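Local coordinates for protein YciF (Escherichia coli, PDB 2GS4), which is a rubrerythrin-like stress protein of the DUF892 family that forms a homodimer and probably binds metal within its helical bundle, at the interface of chains A and B. Sequence-based numbering; all coordinates share one arbitrary frame. Chains: chain A/B, Protein yciF.

The interface of chains A and B. Residues chain A 80-81, 84, 108, 111-112; chain B 76-77, 79-80.
Two copies of YciF, a rubrerythrin-like helical protein of the DUF892 family, meet here in the two-fold helix-to-helix interface of the homodimer, where B:Val76 enters between helices 76-89 and 95-126 of chain A and B:Glu79 pairs with A:Lys108. It illustrates how a small apolar core can be bordered by a salt bridge and ordered water. The two methyls of B:Val76 divide the work. CG1, anti to the backbone N (chi1 165°), touches A:Leu81 CD2 and A:Lys108 CB. The gap from B:Val76 CG1 to A:Leu81 CD2 is 3.5 Å. B:Val76 CG2 lies over one face of the A:His111 imidazole, 3.7 Å from the ring centroid and displaced toward its rim. A:Lys108 bends at chi2 (-66°), then runs out straight past the CG2 methyl of B:Val76; its side chain crosses that of B:Glu79 at about a right angle, bringing NZ to the carboxylate. Its amine nitrogen NZ sits in the fork, bonded to B:Glu79 OE2 at 2.7 Å and OE1 at 2.8 Å, each through the syn lone pair. A methionine in place of A:Lys108 would probably leave the B:Glu79 carboxylate without its counter-charge and freer to turn. Water 2 links B:Glu79 OE2, at 2.6 Å, to A:Glu84 OE1 and B:Val76 O, a bridge that may ease the proximity of two acids. Where the helices come together at the glycines, water 1 joins the carbonyl O of A:Gly80 and O of B:Gly80, 2.7 Å from each.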
ATOM      1  N   GLY A  80      -0.924   7.478  -0.818  1.00 23.77           N
ATOM      2  CA  GLY A  80      -2.361   7.337  -0.975  1.00 21.72           C
ATOM      3  C   GLY A  80      -3.086   7.307   0.364  1.00 23.42           C
ATOM      4  O   GLY A  80      -4.144   7.919   0.515  1.00 20.40           O
ATOM      5  N   LEU A  81      -2.515   6.606   1.342  1.00 19.51           N
ATOM      6  CA  LEU A  81      -3.128   6.501   2.662  1.00 20.19           C
ATOM      7  C   LEU A  81      -3.164   7.862   3.354  1.00 22.42           C
ATOM      8  O   LEU A  81      -4.093   8.167   4.113  1.00 20.02           O
ATOM      9  CB  LEU A  81      -2.361   5.477   3.513  1.00 21.32           C
ATOM     10  CG  LEU A  81      -2.460   4.041   2.981  1.00 19.60           C
ATOM     11  CD1 LEU A  81      -1.574   3.089   3.787  1.00 20.12           C
ATOM     12  CD2 LEU A  81      -3.908   3.595   3.039  1.00 24.70           C
ATOM     13  N   GLU A  84      -5.818   9.904   1.814  1.00 23.56           N
ATOM     14  CA  GLU A  84      -7.088   9.412   2.335  1.00 21.87           C
ATOM     15  C   GLU A  84      -7.408  10.163   3.626  1.00 24.58           C
ATOM     16  O   GLU A  84      -8.517  10.667   3.803  1.00 19.69           O
ATOM     17  CB  GLU A  84      -7.015   7.893   2.587  1.00 22.88           C
ATOM     18  CG  GLU A  84      -8.239   7.294   3.281  1.00 25.49           C
ATOM     19  CD  GLU A  84      -8.372   5.792   3.054  1.00 28.34           C
ATOM     20  OE1 GLU A  84      -7.344   5.129   2.792  1.00 29.24           O
ATOM     21  OE2 GLU A  84      -9.503   5.268   3.151  1.00 28.20           O
ATOM     22  N   LYS A 108      -6.042   2.660   9.150  1.00 23.18           N
ATOM     23  CA  LYS A 108      -5.694   2.123   7.832  1.00 27.84           C
ATOM     24  C   LYS A 108      -4.185   2.267   7.669  1.00 23.93           C
ATOM     25  O   LYS A 108      -3.516   1.376   7.144  1.00 21.88           O
ATOM     26  CB  LYS A 108      -6.421   2.895   6.715  1.00 28.55           C
ATOM     27  CG  LYS A 108      -7.920   2.589   6.584  1.00 23.73           C
ATOM     28  CD  LYS A 108      -8.149   1.152   6.140  1.00 24.73           C
ATOM     29  CE  LYS A 108      -9.627   0.871   5.884  1.00 32.16           C
ATOM     30  NZ  LYS A 108      -9.821  -0.507   5.347  1.00 34.43           N
ATOM     31  N   HIS A 111      -2.741  -0.451   9.641  1.00 21.80           N
ATOM     32  CA  HIS A 111      -2.871  -1.773   9.032  1.00 23.10           C
ATOM     33  C   HIS A 111      -1.677  -1.941   8.092  1.00 23.97           C
ATOM     34  O   HIS A 111      -1.005  -2.978   8.093  1.00 21.13           O
ATOM     35  CB  HIS A 111      -4.190  -1.879   8.253  1.00 23.04           C
ATOM     36  CG  HIS A 111      -4.364  -3.175   7.520  1.00 30.00           C
ATOM     37  ND1 HIS A 111      -5.367  -4.072   7.819  1.00 37.57           N
ATOM     38  CD2 HIS A 111      -3.677  -3.712   6.483  1.00 38.16           C
ATOM     39  CE1 HIS A 111      -5.291  -5.105   6.998  1.00 29.78           C
ATOM     40  NE2 HIS A 111      -4.276  -4.911   6.178  1.00 39.61           N
ATOM     41  N   TYR A 112      -1.401  -0.903   7.310  1.00 21.30           N
ATOM     42  CA  TYR A 112      -0.291  -0.921   6.370  1.00 22.38           C
ATOM     43  C   TYR A 112       1.067  -1.040   7.069  1.00 25.53           C
ATOM     44  O   TYR A 112       1.894  -1.859   6.693  1.00 22.78           O
ATOM     45  CB  TYR A 112      -0.304   0.349   5.521  1.00 20.85           C
ATOM     46  CG  TYR A 112       0.812   0.437   4.500  1.00 24.19           C
ATOM     47  CD1 TYR A 112       0.718  -0.218   3.274  1.00 25.41           C
ATOM     48  CD2 TYR A 112       1.954   1.197   4.754  1.00 24.45           C
ATOM     49  CE1 TYR A 112       1.731  -0.114   2.322  1.00 29.11           C
ATOM     50  CE2 TYR A 112       2.972   1.307   3.813  1.00 27.42           C
ATOM     51  CZ  TYR A 112       2.852   0.652   2.598  1.00 28.19           C
ATOM     52  OH  TYR A 112       3.840   0.781   1.649  1.00 29.74           O
TER
ATOM     53  N   VAL B  76      -5.215  -2.508   2.163  1.00 22.42           N
ATOM     54  CA  VAL B  76      -5.500  -1.130   2.497  1.00 23.42           C
ATOM     55  C   VAL B  76      -4.849  -0.112   1.550  1.00 21.95           C
ATOM     56  O   VAL B  76      -5.444   0.931   1.259  1.00 24.33           O
ATOM     57  CB  VAL B  76      -5.109  -0.913   3.983  1.00 27.72           C
ATOM     58  CG1 VAL B  76      -5.030   0.543   4.336  1.00 43.57           C
ATOM     59  CG2 VAL B  76      -6.153  -1.626   4.869  1.00 22.77           C
ATOM     60  N   ALA B  77      -3.654  -0.415   1.051  1.00 20.13           N
ATOM     61  CA  ALA B  77      -2.968   0.495   0.130  1.00 22.23           C
ATOM     62  C   ALA B  77      -3.799   0.755  -1.134  1.00 23.13           C
ATOM     63  O   ALA B  77      -3.903   1.889  -1.594  1.00 21.29           O
ATOM     64  CB  ALA B  77      -1.605  -0.064  -0.253  1.00 24.72           C
ATOM     65  N   GLU B  79      -7.007   0.644  -1.422  1.00 23.51           N
ATOM     66  CA  GLU B  79      -8.167   1.472  -1.098  1.00 23.30           C
ATOM     67  C   GLU B  79      -7.777   2.935  -1.315  1.00 20.28           C
ATOM     68  O   GLU B  79      -8.498   3.700  -1.952  1.00 19.06           O
ATOM     69  CB  GLU B  79      -8.588   1.286   0.368  1.00 22.14           C
ATOM     70  CG  GLU B  79      -9.276  -0.040   0.705  1.00 20.61           C
ATOM     71  CD  GLU B  79      -9.468  -0.220   2.200  1.00 21.70           C
ATOM     72  OE1 GLU B  79     -10.011  -1.257   2.607  1.00 39.13           O
ATOM     73  OE2 GLU B  79      -9.076   0.672   2.977  1.00 23.33           O
ATOM     74  N   GLY B  80      -6.625   3.308  -0.767  1.00 18.55           N
ATOM     75  CA  GLY B  80      -6.143   4.673  -0.891  1.00 17.48           C
ATOM     76  C   GLY B  80      -5.890   5.119  -2.322  1.00 20.55           C
ATOM     77  O   GLY B  80      -6.245   6.244  -2.697  1.00 19.10           O
TER
HETATM   78  O   HOH W   1      -6.201   8.446  -1.188  1.00 21.41           O
HETATM   79  O   HOH W   2      -7.197   2.473   3.086  1.00 21.51           O